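Local coordinates for serine protease inhibitor 2 (Anopheles gambiae, PDB 3PZF), which inhibits clip-domain serine proteases that activate phenoloxidases and thereby restrains melanization in the mosquito's immune response, at residues 83-86 against 87-90; 144-147 against 148-152. All blocks are in the same frame, centred on the assembly; numbering follows the deposited sequence.

Contact 1: 83-86 against 87-90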
ATOM      1  N   ILE A  83     -22.565  -3.398  -9.170  1.00 54.70           N
ATOM      2  CA  ILE A  83     -21.881  -4.256  -8.206  1.00 44.52           C
ATOM      3  C   ILE A  83     -21.215  -5.465  -8.860  1.00 41.41           C
ATOM      4  O   ILE A  83     -20.168  -5.935  -8.410  1.00 34.67           O
ATOM      5  CB  ILE A  83     -22.832  -4.738  -7.090  1.00 40.24           C
ATOM      6  CG1 ILE A  83     -22.025  -4.985  -5.818  1.00 36.95           C
ATOM      7  CG2 ILE A  83     -23.560  -5.988  -7.515  1.00 51.89           C
ATOM      8  CD1 ILE A  83     -21.448  -3.710  -5.209  1.00 39.94           C
ATOM      9  N   ASP A  84     -21.809  -5.965  -9.925  1.00 38.81           N
ATOM     10  CA  ASP A  84     -21.205  -7.088 -10.632  1.00 40.28           C
ATOM     11  C   ASP A  84     -19.836  -6.694 -11.175  1.00 42.55           C
ATOM     12  O   ASP A  84     -18.885  -7.485 -11.125  1.00 41.05           O
ATOM     13  CB  ASP A  84     -22.081  -7.519 -11.797  1.00 48.36           C
ATOM     14  CG  ASP A  84     -21.498  -8.698 -12.546  1.00 64.45           C
ATOM     15  OD1 ASP A  84     -21.438  -9.794 -11.946  1.00 68.34           O
ATOM     16  OD2 ASP A  84     -21.102  -8.534 -13.725  1.00 76.05           O
ATOM     17  N   HIS A  85     -19.756  -5.485 -11.728  1.00 41.23           N
ATOM     18  CA  HIS A  85     -18.507  -4.983 -12.295  1.00 40.94           C
ATOM     19  C   HIS A  85     -17.511  -4.754 -11.178  1.00 29.73           C
ATOM     20  O   HIS A  85     -16.308  -4.925 -11.359  1.00 31.56           O
ATOM     21  CB  HIS A  85     -18.709  -3.644 -12.991  1.00 43.89           C
ATOM     22  CG  HIS A  85     -17.505  -3.175 -13.756  1.00 58.86           C
ATOM     23  ND1 HIS A  85     -16.420  -3.990 -14.014  1.00 56.09           N
ATOM     24  CD2 HIS A  85     -17.222  -1.983 -14.334  1.00 70.10           C
ATOM     25  CE1 HIS A  85     -15.518  -3.316 -14.706  1.00 59.93           C
ATOM     26  NE2 HIS A  85     -15.980  -2.095 -14.916  1.00 64.63           N
ATOM     27  N   THR A  86     -18.016  -4.302 -10.031  1.00 35.59           N
ATOM     28  CA  THR A  86     -17.127  -3.940  -8.929  1.00 31.85           C
ATOM     29  C   THR A  86     -16.437  -5.194  -8.412  1.00 28.78           C
ATOM     30  O   THR A  86     -15.218  -5.209  -8.220  1.00 27.80           O
ATOM     31  CB  THR A  86     -17.902  -3.215  -7.801  1.00 35.22           C
ATOM     32  OG1 THR A  86     -18.405  -1.971  -8.305  1.00 38.53           O
ATOM     33  CG2 THR A  86     -17.020  -2.933  -6.583  1.00 25.13           C
ATOM     34  N   ARG A  87     -17.218  -6.244  -8.200  1.00 28.47           N
ATOM     35  CA  ARG A  87     -16.687  -7.514  -7.757  1.00 31.20           C
ATOM     36  C   ARG A  87     -15.668  -8.073  -8.744  1.00 34.13           C
ATOM     37  O   ARG A  87     -14.585  -8.439  -8.332  1.00 33.21           O
ATOM     38  CB  ARG A  87     -17.812  -8.513  -7.534  1.00 30.92           C
ATOM     39  CG  ARG A  87     -18.600  -8.219  -6.268  1.00 27.36           C
ATOM     40  CD  ARG A  87     -19.966  -8.989  -6.258  1.00 30.46           C
ATOM     41  NE  ARG A  87     -20.762  -8.569  -5.106  1.00 29.22           N
ATOM     42  CZ  ARG A  87     -22.002  -8.993  -4.854  1.00 31.76           C
ATOM     43  NH1 ARG A  87     -22.585  -9.866  -5.665  1.00 35.70           N
ATOM     44  NH2 ARG A  87     -22.654  -8.549  -3.786  1.00 30.66           N
ATOM     45  N   SER A  88     -16.001  -8.151 -10.030  1.00 33.32           N
ATOM     46  CA  SER A  88     -15.083  -8.771 -10.984  1.00 31.03           C
ATOM     47  C   SER A  88     -13.818  -7.943 -11.141  1.00 30.73           C
ATOM     48  O   SER A  88     -12.747  -8.492 -11.309  1.00 33.36           O
ATOM     49  CB  SER A  88     -15.742  -9.025 -12.350  1.00 36.45           C
ATOM     50  OG  SER A  88     -16.302  -7.841 -12.875  1.00 44.35           O
ATOM     51  N   TYR A  89     -13.943  -6.625 -11.035  1.00 30.19           N
ATOM     52  CA  TYR A  89     -12.792  -5.728 -11.121  1.00 29.94           C
ATOM     53  C   TYR A  89     -11.826  -5.973  -9.987  1.00 28.85           C
ATOM     54  O   TYR A  89     -10.647  -6.240 -10.228  1.00 28.83           O
ATOM     55  CB  TYR A  89     -13.248  -4.265 -11.051  1.00 33.22           C
ATOM     56  CG  TYR A  89     -12.121  -3.262 -11.146  1.00 32.11           C
ATOM     57  CD1 TYR A  89     -11.496  -3.024 -12.368  1.00 48.31           C
ATOM     58  CD2 TYR A  89     -11.708  -2.537 -10.049  1.00 34.48           C
ATOM     59  CE1 TYR A  89     -10.480  -2.113 -12.483  1.00 41.93           C
ATOM     60  CE2 TYR A  89     -10.661  -1.611 -10.151  1.00 40.53           C
ATOM     61  CZ  TYR A  89     -10.067  -1.406 -11.385  1.00 37.23           C
ATOM     62  OH  TYR A  89      -9.037  -0.502 -11.540  1.00 41.09           O
ATOM     63  N   TYR A  90     -12.294  -5.822  -8.749  1.00 24.29           N
ATOM     64  CA  TYR A  90     -11.401  -5.988  -7.610  1.00 24.31           C
ATOM     65  C   TYR A  90     -10.908  -7.422  -7.515  1.00 25.19           C
ATOM     66  O   TYR A  90      -9.765  -7.664  -7.141  1.00 24.88           O
ATOM     67  CB  TYR A  90     -12.030  -5.493  -6.301  1.00 22.52           C
ATOM     68  CG  TYR A  90     -12.028  -4.000  -6.250  1.00 30.87           C
ATOM     69  CD1 TYR A  90     -10.818  -3.310  -6.143  1.00 34.04           C
ATOM     70  CD2 TYR A  90     -13.193  -3.264  -6.375  1.00 26.11           C
ATOM     71  CE1 TYR A  90     -10.783  -1.949  -6.120  1.00 35.57           C
ATOM     72  CE2 TYR A  90     -13.168  -1.881  -6.339  1.00 28.49           C
ATOM     73  CZ  TYR A  90     -11.943  -1.233  -6.221  1.00 35.95           C
ATOM     74  OH  TYR A  90     -11.845   0.134  -6.180  1.00 39.01           O
TER
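Asp-84 O is gripped twice by Ser-88: the backbone N donates at 3.2 Å and the hydroxyl OG at 3.1 Å, the two reaching the carbonyl from opposite faces of its plane. Ser-88 OG can do so because it sits between its own backbone N and carbonyl carbon (chi1 55°), turned back toward the preceding turn. Three further i to i+4 hydrogen bonds run from Arg-87 N to Ile-83 O at 3.0 Å, from Tyr-89 N to His-85 O at 2.9 Å and from Tyr-90 N to Thr-86 O at 3.0 Å. Together they form the first turns of helix 83-98, which in this serpin packs against helices 45-58 and 122-132. On the packed side, Thr-86 OG1 is hydrogen-bonded to Asn-82 O and Gln-79 N, while its methyl CG2 meets the edge of the Tyr-90 ring in plane, 3.8 Å from CD2. The phenol OH of Tyr-90 makes a hydrogen bond with Val-77 O. Arg-87 runs extended from CG to NE and carries its guanidinium past Ile-83, whose CG1 lies over one face, 3.9 Å from NE. The same NE forms a salt bridge with Glu-57 of helix 45-58.

Contact 2: 144-147 against 148-152; sequences PTQT and AATIN
Pro-144 O receives the N-H of Ala-148 at 2.8 Å, and the Ala-148 methyl lies against the same oxygen, CB to O 3.3 Å. One residue on, Thr-145 O accepts from Ala-149 N at a longer 3.2 Å. Gln-146 O takes the backbone N-H of Thr-150 at 3.0 Å. The hydroxyl OG1 of Thr-150 stands 3.1 Å from that same Gln-146 O, held beside its own backbone N by chi1 of -64°. All this belongs to the opening turns of helix 144-158 in the serpin fold, where Asn-143 serves as N-cap, its OD1 accepting a hydrogen bond from Gln-146 N; the helix packs on strand 134-139 and on the loop before strand 177-188. Thr-147 comes last. Its carbonyl O accepts a hydrogen bond from Ile-151 N at 2.9 Å. Ile-151 CG1 also packs on this oxygen at 3.5 Å. The two side chains run side by side in the same direction, Thr-147 CG2 touching Ile-151 CD1 at 4.0 Å, while Thr-147 OG1 turns back to a hydrogen bond with Asn-143 O. Beyond them, Val-139 of the strand and Leu-172 of the loop meet Thr-147, and Ile-166 meets Ile-151.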
ATOM      1  N   PRO A 144     -10.352  -7.625  25.853  1.00 56.76           N
ATOM      2  CA  PRO A 144      -9.457  -6.974  24.886  1.00 53.68           C
ATOM      3  C   PRO A 144      -8.123  -7.705  24.789  1.00 52.49           C
ATOM      4  O   PRO A 144      -7.513  -7.744  23.737  1.00 45.49           O
ATOM      5  CB  PRO A 144      -9.245  -5.573  25.478  1.00 60.25           C
ATOM      6  CG  PRO A 144     -10.327  -5.399  26.512  1.00 67.83           C
ATOM      7  CD  PRO A 144     -10.642  -6.764  27.011  1.00 64.82           C
ATOM      8  N   THR A 145      -7.667  -8.279  25.893  1.00 49.60           N
ATOM      9  CA  THR A 145      -6.371  -8.930  25.900  1.00 50.95           C
ATOM     10  C   THR A 145      -6.354 -10.159  25.019  1.00 45.03           C
ATOM     11  O   THR A 145      -5.451 -10.343  24.206  1.00 50.49           O
ATOM     12  CB  THR A 145      -6.002  -9.371  27.314  1.00 64.19           C
ATOM     13  OG1 THR A 145      -6.081  -8.240  28.183  1.00 61.02           O
ATOM     14  CG2 THR A 145      -4.606  -9.962  27.326  1.00 57.95           C
ATOM     15  N   GLN A 146      -7.349 -11.014  25.196  1.00 46.69           N
ATOM     16  CA  GLN A 146      -7.474 -12.195  24.356  1.00 50.21           C
ATOM     17  C   GLN A 146      -7.677 -11.784  22.904  1.00 46.85           C
ATOM     18  O   GLN A 146      -7.116 -12.403  22.001  1.00 44.78           O
ATOM     19  CB  GLN A 146      -8.626 -13.072  24.848  1.00 51.85           C
ATOM     20  CG  GLN A 146      -9.329 -13.897  23.788  1.00 64.02           C
ATOM     21  CD  GLN A 146     -10.568 -14.593  24.343  1.00 74.82           C
ATOM     22  OE1 GLN A 146     -11.695 -14.312  23.928  1.00 64.03           O
ATOM     23  NE2 GLN A 146     -10.361 -15.496  25.298  1.00 81.36           N
ATOM     24  N   THR A 147      -8.462 -10.728  22.693  1.00 43.13           N
ATOM     25  CA  THR A 147      -8.827 -10.288  21.342  1.00 39.00           C
ATOM     26  C   THR A 147      -7.602  -9.743  20.618  1.00 43.02           C
ATOM     27  O   THR A 147      -7.370 -10.080  19.465  1.00 40.34           O
ATOM     28  CB  THR A 147      -9.944  -9.219  21.367  1.00 39.44           C
ATOM     29  OG1 THR A 147     -11.099  -9.743  22.042  1.00 47.80           O
ATOM     30  CG2 THR A 147     -10.362  -8.810  19.921  1.00 38.35           C
ATOM     31  N   ALA A 148      -6.810  -8.919  21.303  1.00 42.81           N
ATOM     32  CA  ALA A 148      -5.577  -8.384  20.728  1.00 41.65           C
ATOM     33  C   ALA A 148      -4.654  -9.519  20.293  1.00 48.38           C
ATOM     34  O   ALA A 148      -4.059  -9.472  19.209  1.00 40.18           O
ATOM     35  CB  ALA A 148      -4.873  -7.470  21.719  1.00 51.15           C
ATOM     36  N   ALA A 149      -4.544 -10.536  21.140  1.00 47.23           N
ATOM     37  CA  ALA A 149      -3.745 -11.721  20.838  1.00 49.27           C
ATOM     38  C   ALA A 149      -4.259 -12.414  19.580  1.00 44.84           C
ATOM     39  O   ALA A 149      -3.483 -12.845  18.727  1.00 43.73           O
ATOM     40  CB  ALA A 149      -3.770 -12.687  22.024  1.00 46.81           C
ATOM     41  N   THR A 150      -5.574 -12.520  19.462  1.00 43.47           N
ATOM     42  CA  THR A 150      -6.152 -13.186  18.316  1.00 38.43           C
ATOM     43  C   THR A 150      -5.817 -12.410  17.041  1.00 39.69           C
ATOM     44  O   THR A 150      -5.362 -12.988  16.057  1.00 37.97           O
ATOM     45  CB  THR A 150      -7.660 -13.333  18.474  1.00 41.10           C
ATOM     46  OG1 THR A 150      -7.934 -14.195  19.597  1.00 46.27           O
ATOM     47  CG2 THR A 150      -8.256 -13.935  17.222  1.00 43.84           C
ATOM     48  N   ILE A 151      -6.039 -11.100  17.069  1.00 37.71           N
ATOM     49  CA  ILE A 151      -5.776 -10.264  15.905  1.00 32.99           C
ATOM     50  C   ILE A 151      -4.286 -10.277  15.546  1.00 33.70           C
ATOM     51  O   ILE A 151      -3.926 -10.393  14.382  1.00 32.84           O
ATOM     52  CB  ILE A 151      -6.268  -8.822  16.138  1.00 35.33           C
ATOM     53  CG1 ILE A 151      -7.804  -8.823  16.232  1.00 35.49           C
ATOM     54  CG2 ILE A 151      -5.773  -7.892  14.990  1.00 32.25           C
ATOM     55  CD1 ILE A 151      -8.403  -7.527  16.705  1.00 35.22           C
ATOM     56  N   ASN A 152      -3.418 -10.189  16.549  1.00 36.76           N
ATOM     57  CA  ASN A 152      -1.987 -10.144  16.285  1.00 35.70           C
ATOM     58  C   ASN A 152      -1.455 -11.466  15.743  1.00 34.66           C
ATOM     59  O   ASN A 152      -0.622 -11.471  14.837  1.00 35.51           O
ATOM     60  CB  ASN A 152      -1.227  -9.669  17.524  1.00 41.10           C
ATOM     61  CG  ASN A 152      -1.520  -8.215  17.840  1.00 40.01           C
ATOM     62  OD1 ASN A 152      -1.842  -7.436  16.941  1.00 36.83           O
ATOM     63  ND2 ASN A 152      -1.421  -7.846  19.097  1.00 43.59           N
TER

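Overall arrangement
From the N terminus, the chain passes helix 24-35, strand 41-43 and helices 45-58 and 69-73, then enters contact 1 at the start of helix 83-98. Strand 105-115, helix 122-132 and strand 134-139 follow before contact 2 opens helix 144-158. The contacts lie in series: neither nests in the other nor crosses it, and each is local to a helix start, so neither closes a loop. The centres of contact 1 and contact 2 are 33 Å apart, and the nearest atoms of contact 1 and contact 2 about 22 Å. The helix begun by contact 1 lies among helices; that begun by contact 2 lies by strand 134-139, which pairs in parallel with 105-115.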